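Side-chain contacts in malonyl-CoA decarboxylase (Rhodopseudomonas palustris, PDB 4KSA), which probably catalyses the decarboxylation of malonyl-CoA to acetyl-CoA and carbon dioxide: residues L78-A82 with E83-P87; E97-R100 with A101-A105; L187-I190 with I191-E194. All coordinates share one frame; numbering follows the deposited sequence.

Contact 1 (L78-A82 with E83-P87)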
loop_
_atom_site.group_PDB
_atom_site.type_symbol
_atom_site.label_atom_id
_atom_site.label_comp_id
_atom_site.label_asym_id
_atom_site.label_seq_id
_atom_site.Cartn_x
_atom_site.Cartn_y
_atom_site.Cartn_z
ATOM N N LEU A 78 22.441 25.407 -25.085
ATOM C CA LEU A 78 21.073 25.880 -25.109
ATOM C C LEU A 78 20.890 26.684 -26.384
ATOM O O LEU A 78 19.889 26.525 -27.069
ATOM C CB LEU A 78 20.777 26.743 -23.882
ATOM C CG LEU A 78 20.836 26.059 -22.515
ATOM C CD1 LEU A 78 20.370 27.028 -21.427
ATOM C CD2 LEU A 78 19.945 24.827 -22.532
ATOM N N ASP A 79 21.861 27.541 -26.714
ATOM C CA ASP A 79 21.768 28.344 -27.933
ATOM C C ASP A 79 21.753 27.428 -29.145
ATOM O O ASP A 79 21.052 27.682 -30.112
ATOM C CB ASP A 79 22.927 29.341 -28.029
ATOM C CG ASP A 79 22.656 30.632 -27.247
ATOM O OD1 ASP A 79 21.528 31.157 -27.342
ATOM O OD2 ASP A 79 23.566 31.138 -26.551
ATOM N N ALA A 80 22.526 26.350 -29.075
ATOM C CA ALA A 80 22.590 25.368 -30.151
ATOM C C ALA A 80 21.191 24.775 -30.369
ATOM O O ALA A 80 20.825 24.450 -31.503
ATOM C CB ALA A 80 23.588 24.251 -29.799
ATOM N N LEU A 81 20.413 24.629 -29.295
ATOM C CA LEU A 81 19.078 24.080 -29.445
ATOM C C LEU A 81 18.247 25.031 -30.283
ATOM O O LEU A 81 17.347 24.605 -31.003
ATOM C CB LEU A 81 18.389 23.861 -28.088
ATOM C CG LEU A 81 19.004 22.846 -27.110
ATOM C CD1 LEU A 81 18.317 22.961 -25.765
ATOM C CD2 LEU A 81 18.894 21.436 -27.651
ATOM N N ALA A 82 18.561 26.320 -30.210
ATOM C CA ALA A 82 17.794 27.304 -30.961
ATOM C C ALA A 82 18.138 27.393 -32.440
ATOM O O ALA A 82 17.227 27.392 -33.281
ATOM C CB ALA A 82 17.914 28.673 -30.324
ATOM N N GLU A 83 19.429 27.455 -32.773
ATOM C CA GLU A 83 19.808 27.572 -34.175
ATOM C C GLU A 83 20.035 26.261 -34.923
ATOM O O GLU A 83 19.607 26.121 -36.069
ATOM C CB GLU A 83 21.043 28.465 -34.338
ATOM C CG GLU A 83 22.353 27.854 -33.894
ATOM C CD GLU A 83 23.551 28.709 -34.300
ATOM O OE1 GLU A 83 23.489 29.952 -34.121
ATOM O OE2 GLU A 83 24.556 28.137 -34.789
ATOM N N GLN A 84 20.683 25.293 -34.295
ATOM C CA GLN A 84 20.925 24.043 -34.992
ATOM C C GLN A 84 19.805 23.002 -34.947
ATOM O O GLN A 84 19.549 22.316 -35.937
ATOM C CB GLN A 84 22.234 23.440 -34.493
ATOM C CG GLN A 84 23.414 24.325 -34.863
ATOM C CD GLN A 84 24.706 23.881 -34.242
ATOM O OE1 GLN A 84 25.120 22.721 -34.399
ATOM N NE2 GLN A 84 25.370 24.802 -33.531
ATOM N N PHE A 85 19.112 22.903 -33.819
ATOM C CA PHE A 85 18.069 21.908 -33.685
ATOM C C PHE A 85 16.637 22.353 -33.913
ATOM O O PHE A 85 15.707 21.851 -33.281
ATOM C CB PHE A 85 18.209 21.247 -32.337
ATOM C CG PHE A 85 19.508 20.546 -32.163
ATOM C CD1 PHE A 85 19.679 19.252 -32.634
ATOM C CD2 PHE A 85 20.566 21.177 -31.527
ATOM C CE1 PHE A 85 20.880 18.588 -32.474
ATOM C CE2 PHE A 85 21.783 20.525 -31.360
ATOM C CZ PHE A 85 21.941 19.221 -31.835
ATOM N N GLY A 86 16.456 23.288 -34.832
ATOM C CA GLY A 86 15.113 23.737 -35.149
ATOM C C GLY A 86 14.608 22.854 -36.278
ATOM O O GLY A 86 15.212 21.810 -36.564
ATOM N N PRO A 87 13.508 23.226 -36.942
ATOM C CA PRO A 87 13.010 22.386 -38.039
ATOM C C PRO A 87 13.928 22.469 -39.241
ATOM O O PRO A 87 14.587 23.486 -39.432
ATOM C CB PRO A 87 11.655 23.003 -38.351
ATOM C CG PRO A 87 11.892 24.456 -38.078
ATOM C CD PRO A 87 12.654 24.412 -36.757
#
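Phe85 folds back along the end of helix 71-83 and lies beside Ala80 and Leu81. Phe85 CB sits 3.7 Å from Leu81 O. CG is anti to the carbonyl carbon (chi1 -61°), which swings the ring back along the helix rather than on toward Gly86. One ring edge then meets the Ala80 carbonyl. Phe85 CD2 is 3.3 Å from Ala80 O, and the Ala80 carbonyl carbon lies in the ring plane. Phe85 CD2 also lies 4.2 Å from Leu81 CD2. Further out, Phe85 CE2 approaches Ala80 CB at 4.4 Å. Outside this turn, the Phe85 side chain packs on Ser43 and Glu44 of helix 36-48, and on Arg118 and Arg119 of helix 118-126.

The backbone fixes where the ring starts. Ala80 O accepts two hydrogen bonds, from Gln84 N at 2.9 Å and from Phe85 N at 3.3 Å. The Phe85 donor lies in the carbonyl plane, whereas the Gln84 donor is tilted 25° from it. One residue earlier, Asp79 O accepts from Glu83 N at 3.1 Å, and also from Ala82 N. With a serine in place of Phe85, the Ala80 carbonyl would probably lose the apolar edge beside it, and a gap would probably open between Leu81 and helix 36-48.

A shared carbonyl with one bond to the fourth residue on and one to the fifth marks the widening last turn of an alpha-helix. Here it ends helix 71-83 in the all-helical N-terminal part of the chain.

Contact 2 (E97-R100 with A101-A105)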
loop_
_atom_site.group_PDB
_atom_site.type_symbol
_atom_site.label_atom_id
_atom_site.label_comp_id
_atom_site.label_asym_id
_atom_site.label_seq_id
_atom_site.Cartn_x
_atom_site.Cartn_y
_atom_site.Cartn_z
ATOM N N GLU A 97 5.420 24.161 -50.328
ATOM C CA GLU A 97 5.113 24.261 -51.742
ATOM C C GLU A 97 4.198 23.107 -52.186
ATOM O O GLU A 97 3.330 23.297 -53.049
ATOM C CB GLU A 97 6.410 24.294 -52.565
ATOM C CG GLU A 97 6.289 25.093 -53.868
ATOM C CD GLU A 97 6.136 26.606 -53.649
ATOM O OE1 GLU A 97 5.635 27.022 -52.573
ATOM O OE2 GLU A 97 6.500 27.379 -54.570
ATOM N N ALA A 98 4.381 21.923 -51.596
ATOM C CA ALA A 98 3.538 20.773 -51.930
ATOM C C ALA A 98 2.084 21.081 -51.542
ATOM O O ALA A 98 1.152 20.839 -52.316
ATOM C CB ALA A 98 4.015 19.548 -51.201
ATOM N N PHE A 99 1.898 21.631 -50.347
ATOM C CA PHE A 99 0.570 21.981 -49.856
ATOM C C PHE A 99 -0.059 23.190 -50.572
ATOM O O PHE A 99 -1.288 23.287 -50.687
ATOM C CB PHE A 99 0.646 22.225 -48.342
ATOM C CG PHE A 99 -0.545 22.936 -47.773
ATOM C CD1 PHE A 99 -0.652 24.318 -47.851
ATOM C CD2 PHE A 99 -1.564 22.227 -47.167
ATOM C CE1 PHE A 99 -1.753 24.982 -47.337
ATOM C CE2 PHE A 99 -2.676 22.886 -46.644
ATOM C CZ PHE A 99 -2.767 24.267 -46.731
ATOM N N ARG A 100 0.767 24.121 -51.044
ATOM C CA ARG A 100 0.237 25.293 -51.735
ATOM C C ARG A 100 -0.223 24.842 -53.128
ATOM O O ARG A 100 -1.184 25.390 -53.692
ATOM C CB ARG A 100 1.311 26.384 -51.816
ATOM C CG ARG A 100 0.773 27.801 -51.574
ATOM C CD ARG A 100 1.861 28.743 -51.040
ATOM N NE ARG A 100 3.049 28.712 -51.889
ATOM C CZ ARG A 100 3.135 29.289 -53.084
ATOM N NH1 ARG A 100 2.100 29.961 -53.579
ATOM N NH2 ARG A 100 4.245 29.162 -53.801
ATOM N N ALA A 101 0.452 23.811 -53.647
ATOM C CA ALA A 101 0.148 23.207 -54.944
ATOM C C ALA A 101 -1.177 22.410 -54.913
ATOM O O ALA A 101 -1.924 22.345 -55.896
ATOM C CB ALA A 101 1.290 22.287 -55.333
ATOM N N ASP A 102 -1.446 21.797 -53.766
ATOM C CA ASP A 102 -2.641 20.999 -53.560
ATOM C C ASP A 102 -2.686 20.665 -52.072
ATOM O O ASP A 102 -1.882 19.865 -51.588
ATOM C CB ASP A 102 -2.542 19.715 -54.384
ATOM C CG ASP A 102 -3.752 18.798 -54.218
ATOM O OD1 ASP A 102 -3.566 17.559 -54.395
ATOM O OD2 ASP A 102 -4.868 19.316 -53.938
ATOM N N ALA A 103 -3.617 21.285 -51.354
ATOM C CA ALA A 103 -3.763 21.060 -49.920
ATOM C C ALA A 103 -4.387 19.695 -49.595
ATOM O O ALA A 103 -5.509 19.615 -49.086
ATOM C CB ALA A 103 -4.603 22.181 -49.308
ATOM N N SER A 104 -3.650 18.629 -49.888
ATOM C CA SER A 104 -4.116 17.281 -49.636
ATOM C C SER A 104 -3.836 16.856 -48.197
ATOM O O SER A 104 -3.038 17.481 -47.495
ATOM C CB SER A 104 -3.413 16.325 -50.567
ATOM O OG SER A 104 -2.017 16.408 -50.387
ATOM N N ALA A 105 -4.480 15.781 -47.757
ATOM C CA ALA A 105 -4.290 15.284 -46.403
ATOM C C ALA A 105 -2.830 14.880 -46.196
ATOM O O ALA A 105 -2.265 15.054 -45.117
ATOM C CB ALA A 105 -5.214 14.094 -46.156
#
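Phe99, in the last turn of helix 89-101, meets Ala103 just beyond that helix. The methyl of Ala103 approaches the ring obliquely, with Ala103 CB 3.4 Å from Phe99 CE2 and 3.8 Å from Phe99 CZ. Phe99 CD2 also lies 3.7 Å from Ala103 CA. The ring gets there because CG is anti to the backbone N (chi1 165°).

The next shell is backbone. Ala101 N donates to Glu97 O at 3.0 Å, and Asp102 N to Ala98 O at 3.1 Å. Asp102 then leaves the helix. Ala103 is the centre of an inverse gamma turn, closed by Ser104 N on Asp102 O at 2.7 Å. This sharp turn sets the methyl against the ring. Ser104 follows as the N-cap of helix 105-115, with a weak bond from Ala107 N to its OG. Phe99 also packs on Ala107, Thr108 and Leu111 of that helix, and on Ile96 of the second subunit.

Elsewhere on helix 89-101, toward the second subunit, Arg100 bends at chi3 and returns to Glu97. Arg100 NH2 forms a salt bridge with Glu97 OE1 at 2.8 Å, though its hydrogen bond and that of Arg100 NE to the same oxygen are weak. Glu97 OE1 also pairs with Arg100 NH1 of the second subunit.

The chemistry is thus divided. Apolar contact joins the two helices of the hairpin. Arg100 NE lies near Arg100 NE of the second subunit, and the carboxylate between these arginines probably offsets their charges.

Contact 3 (L187-I190 with I191-E194)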
loop_
_atom_site.group_PDB
_atom_site.type_symbol
_atom_site.label_atom_id
_atom_site.label_comp_id
_atom_site.label_asym_id
_atom_site.label_seq_id
_atom_site.Cartn_x
_atom_site.Cartn_y
_atom_site.Cartn_z
ATOM N N LEU A 187 10.806 15.986 3.456
ATOM C CA LEU A 187 10.856 17.090 4.403
ATOM C C LEU A 187 12.105 17.929 4.213
ATOM O O LEU A 187 12.085 19.133 4.437
ATOM C CB LEU A 187 10.784 16.582 5.850
ATOM C CG LEU A 187 9.374 16.142 6.263
ATOM C CD1 LEU A 187 9.416 15.754 7.703
ATOM C CD2 LEU A 187 8.346 17.256 6.052
ATOM N N GLU A 188 13.183 17.290 3.786
ATOM C CA GLU A 188 14.447 17.984 3.568
ATOM C C GLU A 188 14.264 19.029 2.475
ATOM O O GLU A 188 14.683 20.175 2.621
ATOM C CB GLU A 188 15.525 16.971 3.181
ATOM C CG GLU A 188 16.936 17.511 3.083
ATOM C CD GLU A 188 17.980 16.391 3.115
ATOM O OE1 GLU A 188 18.591 16.173 4.190
ATOM O OE2 GLU A 188 18.181 15.722 2.077
ATOM N N LYS A 189 13.627 18.632 1.379
ATOM C CA LYS A 189 13.375 19.552 0.284
ATOM C C LYS A 189 12.496 20.690 0.790
ATOM O O LYS A 189 12.725 21.842 0.452
ATOM C CB LYS A 189 12.665 18.842 -0.866
ATOM C CG LYS A 189 13.392 17.648 -1.457
ATOM C CD LYS A 189 12.496 16.955 -2.474
ATOM C CE LYS A 189 13.041 15.617 -2.924
ATOM N NZ LYS A 189 14.214 15.700 -3.843
ATOM N N ILE A 190 11.496 20.363 1.604
ATOM C CA ILE A 190 10.579 21.364 2.152
ATOM C C ILE A 190 11.319 22.425 2.969
ATOM O O ILE A 190 10.931 23.586 2.988
ATOM C CB ILE A 190 9.495 20.710 3.059
ATOM C CG1 ILE A 190 8.507 19.895 2.219
ATOM C CG2 ILE A 190 8.734 21.787 3.830
ATOM C CD1 ILE A 190 7.569 20.739 1.394
ATOM N N ILE A 191 12.387 22.024 3.645
ATOM C CA ILE A 191 13.159 22.963 4.449
ATOM C C ILE A 191 13.812 24.006 3.546
ATOM O O ILE A 191 14.298 25.023 4.015
ATOM C CB ILE A 191 14.258 22.235 5.264
ATOM C CG1 ILE A 191 13.614 21.213 6.211
ATOM C CG2 ILE A 191 15.068 23.241 6.060
ATOM C CD1 ILE A 191 14.608 20.398 7.045
ATOM N N ARG A 192 13.814 23.758 2.244
ATOM C CA ARG A 192 14.408 24.693 1.302
ATOM C C ARG A 192 13.349 25.514 0.568
ATOM O O ARG A 192 13.600 26.654 0.192
ATOM C CB ARG A 192 15.277 23.932 0.302
ATOM C CG ARG A 192 15.874 24.800 -0.783
ATOM C CD ARG A 192 16.849 24.026 -1.664
ATOM N NE ARG A 192 16.255 22.838 -2.282
ATOM C CZ ARG A 192 16.215 21.629 -1.720
ATOM N NH1 ARG A 192 15.653 20.611 -2.365
ATOM N NH2 ARG A 192 16.748 21.436 -0.517
ATOM N N TYR A 193 12.164 24.931 0.391
ATOM C CA TYR A 193 11.044 25.578 -0.303
ATOM C C TYR A 193 10.129 26.407 0.620
ATOM O O TYR A 193 9.187 27.048 0.142
ATOM C CB TYR A 193 10.157 24.529 -0.991
ATOM C CG TYR A 193 10.840 23.547 -1.918
ATOM C CD1 TYR A 193 10.168 22.399 -2.346
ATOM C CD2 TYR A 193 12.145 23.755 -2.371
ATOM C CE1 TYR A 193 10.768 21.485 -3.197
ATOM C CE2 TYR A 193 12.758 22.842 -3.224
ATOM C CZ TYR A 193 12.061 21.710 -3.633
ATOM O OH TYR A 193 12.659 20.804 -4.481
ATOM N N GLU A 194 10.381 26.382 1.926
ATOM C CA GLU A 194 9.542 27.127 2.864
ATOM C C GLU A 194 9.547 28.619 2.537
ATOM O O GLU A 194 10.616 29.228 2.410
ATOM C CB GLU A 194 10.020 26.906 4.308
ATOM C CG GLU A 194 9.236 27.705 5.362
ATOM C CD GLU A 194 7.757 27.334 5.430
ATOM O OE1 GLU A 194 6.960 28.157 5.933
ATOM O OE2 GLU A 194 7.391 26.221 4.995
#
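Tyr193 and Arg192 both turn back over Lys189 at the C-terminal end of helix 184-193. This helix follows strand 174-178 in the C-terminal domain, whose family is grouped with the acetyltransferases. The two side chains take different routes. Tyr193 CG is anti to the carbonyl carbon (chi1 -53°), which brings one ring face over the Lys189 carbonyl oxygen. That oxygen lies 3.4 Å from the ring plane, offset toward the rim. The far part of the ring reaches the lysine side chain, with Tyr193 CE1 4.0 Å from Lys189 CB. Tyr193 OH is held by a hydrogen bond to Glu227.

Arg192 starts with CG anti to the backbone N (chi1 176°) and runs extended as far as its bend at chi3 (56°). The bend folds the guanidinium back, with one face over Lys189 O. Arg192 NH1 is 3.8 Å from Lys189 CB and equally close to Lys189 CG, and the two side chains cross obliquely. The like-charged tips do not touch. Lys189 NZ has a long, weak ion pair with Glu227, which may partly offset the charge of Lys189.

The inner face is apolar. Leu187 and Ile191 pack on Trp202 and Leu205 of helix 202-209, and Ile190 packs on Ile178 and Phe231 of the sheet. On another side, Glu188 forms a salt bridge with Arg206 of the third subunit.

Lys189 O itself accepts two backbone bonds. Tyr193 N lies in the carbonyl plane of Lys189, 3.1 Å from Lys189 O, whereas Arg192 N, at 2.8 Å, stands above that plane.

All three contacts lie at the C-terminal ends of helices. Contacts 1 and 2 end successive helices, 71-83 and 89-101, of the helical N-terminal part, with centres 28 Å apart. Contact 3 belongs to the C-terminal domain and lies about 55 Å from contact 2, centre to centre, on the opposite side of the chain's centre. Contacts 1 and 3 are partly buried; contact 2 is at the surface. Their chemistry follows. Contact 1 sets a ring edge against a backbone carbonyl, among neighbouring helices. Contact 3 lays flat groups over a carbonyl beside the sheet. Contact 2 combines a small apolar touch with shared charges. All three come near other copies: contacts 1 and 2 the second subunit, contact 3 the third.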